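Local structure of exodeoxyribonuclease (Neisseria meningitidis, 4B5F) at a contact of chain A with DNA. The protein acts as an AP endonuclease of DNA repair, binding DNA that carries an abasic site and cleaving the backbone on its 5' side. Numbering follows the deposited sequence.

Sites 1 and 2 lie side by side on one DNA strand. The centres of their C-alpha atoms are about 7 Å apart. They share Tyr109, at the end of strand 103-109, and both include nucleotide DC5. Site 1 holds the phosphates of DA4 and DC5, upstream of the lesion. Site 2 holds the next phosphate, that of the abasic nucleotide 3DR6. The centre of site 2 is about 3 Å from Asp149, a probable catalytic residue, while that of site 1 is about 10 Å away. Site 1 therefore probably aligns the strand, so that the phosphate to be cut lies in site 2.

Site 1: a contact of chain A with DNA. Residues 63, 66, 109, 115. With nucleotides of chain B.
Lys63 and Tyr66, which meet the phosphates of DA4 and DC5, have extended backbones, whereas Ser115, on the DC5 phosphate, is helical just ahead of helix 117-139. These loops belong to the endonuclease/exonuclease/phosphatase fold of the AP/ExoA family of DNA repair enzymes. They grip the DNA backbone 5' of the abasic site. The polar contacts here are to phosphates, consistent with binding that depends little on base sequence.

Lys63 reaches OP1 of the DA4 phosphate with NZ, at 2.8 Å, in a hydrogen bond and salt bridge. The side-chain nitrogen NZ lies over one face of the Tyr66 ring, toward the rim. The side chain is poorly ordered, so this contact may be loose.

Tyr66 points its phenol at the next phosphate. CG is anti to the backbone N (chi1 -177°), and the ring runs out toward the DNA. OH donates a hydrogen bond of 2.8 Å to OP1 of DC5. The oxygen sits at the ring edge, in its plane. On the side of the ring that faces Lys63 NZ, CE1 meets C4' of the DA4 sugar at 3.8 Å, well off the ring plane.

Tyr109 approaches from another direction and has no direct hydrogen bond to this phosphate. A water lies 3.1 Å from its OH and 2.8 Å from OP1 of DC5. OP1 is therefore held by one tyrosine directly and by the other through water.

Ser115 takes the second non-bridging oxygen. OG donates to OP2 of DC5 at 2.8 Å. The hydroxyl lies beside the backbone N (chi1 -64°), which lets both groups serve OP2. The amide does so through a water, 3.0 Å from Ser115 N, that also bonds OP2. The nearby start of helix 117-139 may add some favourable charge. With bonds to both OP1 and OP2, the rotation of the phosphate is restricted.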
loop_
_atom_site.group_PDB
_atom_site.type_symbol
_atom_site.label_atom_id
_atom_site.label_comp_id
_atom_site.label_asym_id
_atom_site.label_seq_id
_atom_site.Cartn_x
_atom_site.Cartn_y
_atom_site.Cartn_z
ATOM N N LYS A 63 -15.941 -11.185 4.348
ATOM C CA LYS A 63 -15.889 -12.351 3.479
ATOM C C LYS A 63 -14.561 -13.079 3.655
ATOM O O LYS A 63 -13.516 -12.452 3.822
ATOM C CB LYS A 63 -16.090 -11.947 2.017
ATOM C CG LYS A 63 -17.466 -11.368 1.727
ATOM C CD LYS A 63 -17.673 -11.124 0.239
ATOM C CE LYS A 63 -16.696 -10.094 -0.301
ATOM N NZ LYS A 63 -16.947 -9.798 -1.738
ATOM N N TYR A 66 -10.408 -12.914 1.622
ATOM C CA TYR A 66 -10.566 -11.711 0.812
ATOM C C TYR A 66 -9.964 -10.476 1.475
ATOM O O TYR A 66 -10.190 -10.223 2.658
ATOM C CB TYR A 66 -12.049 -11.474 0.514
ATOM C CG TYR A 66 -12.322 -10.290 -0.386
ATOM C CD1 TYR A 66 -11.880 -10.279 -1.702
ATOM C CD2 TYR A 66 -13.037 -9.192 0.075
ATOM C CE1 TYR A 66 -12.133 -9.203 -2.532
ATOM C CE2 TYR A 66 -13.296 -8.110 -0.749
ATOM C CZ TYR A 66 -12.840 -8.121 -2.050
ATOM O OH TYR A 66 -13.094 -7.051 -2.876
ATOM N N TYR A 109 -5.541 -0.810 1.181
ATOM C CA TYR A 109 -5.783 -1.618 -0.007
ATOM C C TYR A 109 -6.954 -1.014 -0.771
ATOM O O TYR A 109 -8.113 -1.245 -0.426
ATOM C CB TYR A 109 -6.086 -3.071 0.365
ATOM C CG TYR A 109 -6.373 -3.965 -0.827
ATOM C CD1 TYR A 109 -5.897 -3.649 -2.093
ATOM C CD2 TYR A 109 -7.135 -5.119 -0.686
ATOM C CE1 TYR A 109 -6.162 -4.461 -3.184
ATOM C CE2 TYR A 109 -7.407 -5.935 -1.770
ATOM C CZ TYR A 109 -6.917 -5.601 -3.016
ATOM O OH TYR A 109 -7.186 -6.412 -4.095
ATOM N N SER A 115 -12.462 -6.398 -12.275
ATOM C CA SER A 115 -13.336 -7.569 -12.317
ATOM C C SER A 115 -14.633 -7.297 -13.075
ATOM O O SER A 115 -15.053 -8.099 -13.910
ATOM C CB SER A 115 -13.648 -8.066 -10.903
ATOM O OG SER A 115 -12.475 -8.517 -10.248
ATOM P P DA B 4 -17.019 -12.279 -5.108
ATOM O OP1 DA B 4 -17.317 -11.758 -3.756
ATOM O OP2 DA B 4 -17.971 -12.046 -6.216
ATOM O "O5'" DA B 4 -15.593 -11.724 -5.572
ATOM C "C5'" DA B 4 -14.505 -11.806 -4.664
ATOM C "C4'" DA B 4 -13.174 -11.593 -5.359
ATOM O "O4'" DA B 4 -12.804 -12.770 -6.112
ATOM C "C3'" DA B 4 -13.117 -10.441 -6.358
ATOM O "O3'" DA B 4 -12.417 -9.372 -5.740
ATOM C "C2'" DA B 4 -12.357 -11.007 -7.563
ATOM C "C1'" DA B 4 -11.843 -12.350 -7.051
ATOM N N9 DA B 4 -11.713 -13.388 -8.070
ATOM C C8 DA B 4 -12.678 -13.832 -8.930
ATOM N N7 DA B 4 -12.267 -14.784 -9.735
ATOM C C5 DA B 4 -10.945 -14.980 -9.375
ATOM C C6 DA B 4 -9.946 -15.854 -9.851
ATOM N N6 DA B 4 -10.143 -16.733 -10.837
ATOM N N1 DA B 4 -8.731 -15.789 -9.268
ATOM C C2 DA B 4 -8.533 -14.910 -8.279
ATOM N N3 DA B 4 -9.391 -14.040 -7.749
ATOM C C4 DA B 4 -10.588 -14.127 -8.347
ATOM P P DC B 5 -12.186 -7.988 -6.521
ATOM O OP1 DC B 5 -12.062 -6.914 -5.512
ATOM O OP2 DC B 5 -13.214 -7.884 -7.581
ATOM O "O5'" DC B 5 -10.765 -8.191 -7.227
ATOM C "C5'" DC B 5 -9.642 -8.530 -6.417
ATOM C "C4'" DC B 5 -8.441 -8.916 -7.259
ATOM O "O4'" DC B 5 -8.698 -10.159 -7.963
ATOM C "C3'" DC B 5 -8.036 -7.900 -8.324
ATOM O "O3'" DC B 5 -6.624 -7.766 -8.297
ATOM C "C2'" DC B 5 -8.492 -8.566 -9.618
ATOM C "C1'" DC B 5 -8.195 -10.017 -9.273
ATOM N N1 DC B 5 -8.835 -11.022 -10.168
ATOM C C2 DC B 5 -8.072 -12.101 -10.626
ATOM O O2 DC B 5 -6.890 -12.192 -10.274
ATOM N N3 DC B 5 -8.647 -13.017 -11.440
ATOM C C4 DC B 5 -9.925 -12.879 -11.794
ATOM N N4 DC B 5 -10.447 -13.810 -12.600
ATOM C C5 DC B 5 -10.720 -11.785 -11.340
ATOM C C6 DC B 5 -10.140 -10.887 -10.535
HETATM O O HOH W 1 -12.450 -5.769 -9.383
HETATM O O HOH W 2 -9.961 -5.286 -4.719
#

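Site 2: a contact of chain A with DNA. Residues 36, 109, 112, 151. With nucleotides of chain B.
Ser112 meets DC5 and the abasic-site analogue 3DR6 in the active site of this AP endonuclease. At the 5' end, OP1 of DC5 bonds two waters. One reaches Ser112 O at 2.6 Å. The other takes the Ser112 amide N at 3.1 Å. Along the strand, Ser112 CB packs against C3' of the DC5 sugar at 3.8 Å.

The 3DR6 phosphate comes next. Tyr109, probably a catalytic residue, donates from OH to its OP2 at 2.8 Å, and the oxygen lies in the ring plane at the edge. Glu36 CG packs over one face of this ring, toward the rim, and probably helps fix its tilt. Glu36 OE2 stays 4.0 Å from OP2. Glu36 binds magnesium or manganese in other structures of the protein, but the metal ions are absent here.

Farther on, Ser112 OG donates to the bridging O5' of 3DR6 at 2.9 Å. It stands anti to its own amide (chi1 176°), so the two groups serve successive phosphates. The Asn151 amide lies beside the sugar. Its ND2 makes a weak hydrogen bond to O5'; it is also 3.1 Å from O4', but the N-H does not point there. Asn151 probably stabilises the transition state. Together these residues hold the phosphate between DC5 and the abasic nucleotide, the one the enzyme cleaves.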
loop_
_atom_site.group_PDB
_atom_site.type_symbol
_atom_site.label_atom_id
_atom_site.label_comp_id
_atom_site.label_asym_id
_atom_site.label_seq_id
_atom_site.Cartn_x
_atom_site.Cartn_y
_atom_site.Cartn_z
ATOM N N GLU A 36 -3.870 -7.343 1.462
ATOM C CA GLU A 36 -4.381 -8.625 0.984
ATOM C C GLU A 36 -3.981 -9.787 1.885
ATOM O O GLU A 36 -3.288 -10.710 1.455
ATOM C CB GLU A 36 -3.943 -8.893 -0.458
ATOM C CG GLU A 36 -4.634 -8.014 -1.486
ATOM C CD GLU A 36 -4.315 -8.421 -2.911
ATOM O OE1 GLU A 36 -3.769 -9.527 -3.107
ATOM O OE2 GLU A 36 -4.613 -7.636 -3.834
ATOM N N TYR A 109 -5.541 -0.810 1.181
ATOM C CA TYR A 109 -5.783 -1.618 -0.007
ATOM C C TYR A 109 -6.954 -1.014 -0.771
ATOM O O TYR A 109 -8.113 -1.245 -0.426
ATOM C CB TYR A 109 -6.086 -3.071 0.365
ATOM C CG TYR A 109 -6.373 -3.965 -0.827
ATOM C CD1 TYR A 109 -5.897 -3.649 -2.093
ATOM C CD2 TYR A 109 -7.135 -5.119 -0.686
ATOM C CE1 TYR A 109 -6.162 -4.461 -3.184
ATOM C CE2 TYR A 109 -7.407 -5.935 -1.770
ATOM C CZ TYR A 109 -6.917 -5.601 -3.016
ATOM O OH TYR A 109 -7.186 -6.412 -4.095
ATOM N N SER A 112 -10.016 -2.760 -6.452
ATOM C CA SER A 112 -9.787 -2.943 -7.878
ATOM C C SER A 112 -11.112 -2.817 -8.618
ATOM O O SER A 112 -12.168 -3.132 -8.069
ATOM C CB SER A 112 -9.159 -4.311 -8.148
ATOM O OG SER A 112 -9.018 -4.547 -9.538
ATOM N N ASN A 151 -3.820 0.675 -6.462
ATOM C CA ASN A 151 -4.450 0.154 -7.675
ATOM C C ASN A 151 -4.612 1.177 -8.794
ATOM O O ASN A 151 -5.534 1.081 -9.604
ATOM C CB ASN A 151 -5.802 -0.487 -7.355
ATOM C CG ASN A 151 -5.705 -1.988 -7.177
ATOM O OD1 ASN A 151 -6.322 -2.565 -6.282
ATOM N ND2 ASN A 151 -4.917 -2.631 -8.032
ATOM P P DC B 5 -12.186 -7.988 -6.521
ATOM O OP1 DC B 5 -12.062 -6.914 -5.512
ATOM O OP2 DC B 5 -13.214 -7.884 -7.581
ATOM O "O5'" DC B 5 -10.765 -8.191 -7.227
ATOM C "C5'" DC B 5 -9.642 -8.530 -6.417
ATOM C "C4'" DC B 5 -8.441 -8.916 -7.259
ATOM O "O4'" DC B 5 -8.698 -10.159 -7.963
ATOM C "C3'" DC B 5 -8.036 -7.900 -8.324
ATOM O "O3'" DC B 5 -6.624 -7.766 -8.297
ATOM C "C2'" DC B 5 -8.492 -8.566 -9.618
ATOM C "C1'" DC B 5 -8.195 -10.017 -9.273
ATOM N N1 DC B 5 -8.835 -11.022 -10.168
ATOM C C2 DC B 5 -8.072 -12.101 -10.626
ATOM O O2 DC B 5 -6.890 -12.192 -10.274
ATOM N N3 DC B 5 -8.647 -13.017 -11.440
ATOM C C4 DC B 5 -9.925 -12.879 -11.794
ATOM N N4 DC B 5 -10.447 -13.810 -12.600
ATOM C C5 DC B 5 -10.720 -11.785 -11.340
ATOM C C6 DC B 5 -10.140 -10.887 -10.535
ATOM O "O5'" 3DR B 6 -6.321 -5.440 -9.212
ATOM P P 3DR B 6 -5.948 -6.349 -7.951
ATOM O OP1 3DR B 6 -4.481 -6.538 -7.939
ATOM O OP2 3DR B 6 -6.627 -5.799 -6.758
ATOM C "C2'" 3DR B 6 -4.571 -3.120 -12.770
ATOM C "C5'" 3DR B 6 -5.609 -5.615 -10.431
ATOM C "C4'" 3DR B 6 -6.004 -4.569 -11.460
ATOM O "O4'" 3DR B 6 -5.930 -3.248 -10.868
ATOM C "C1'" 3DR B 6 -4.785 -2.588 -11.358
ATOM C "C3'" 3DR B 6 -5.116 -4.548 -12.700
ATOM O "O3'" 3DR B 6 -5.905 -4.839 -13.841
HETATM O O HOH W 3 -12.793 -4.492 -5.901
HETATM O O HOH W 4 -9.961 -5.286 -4.719
#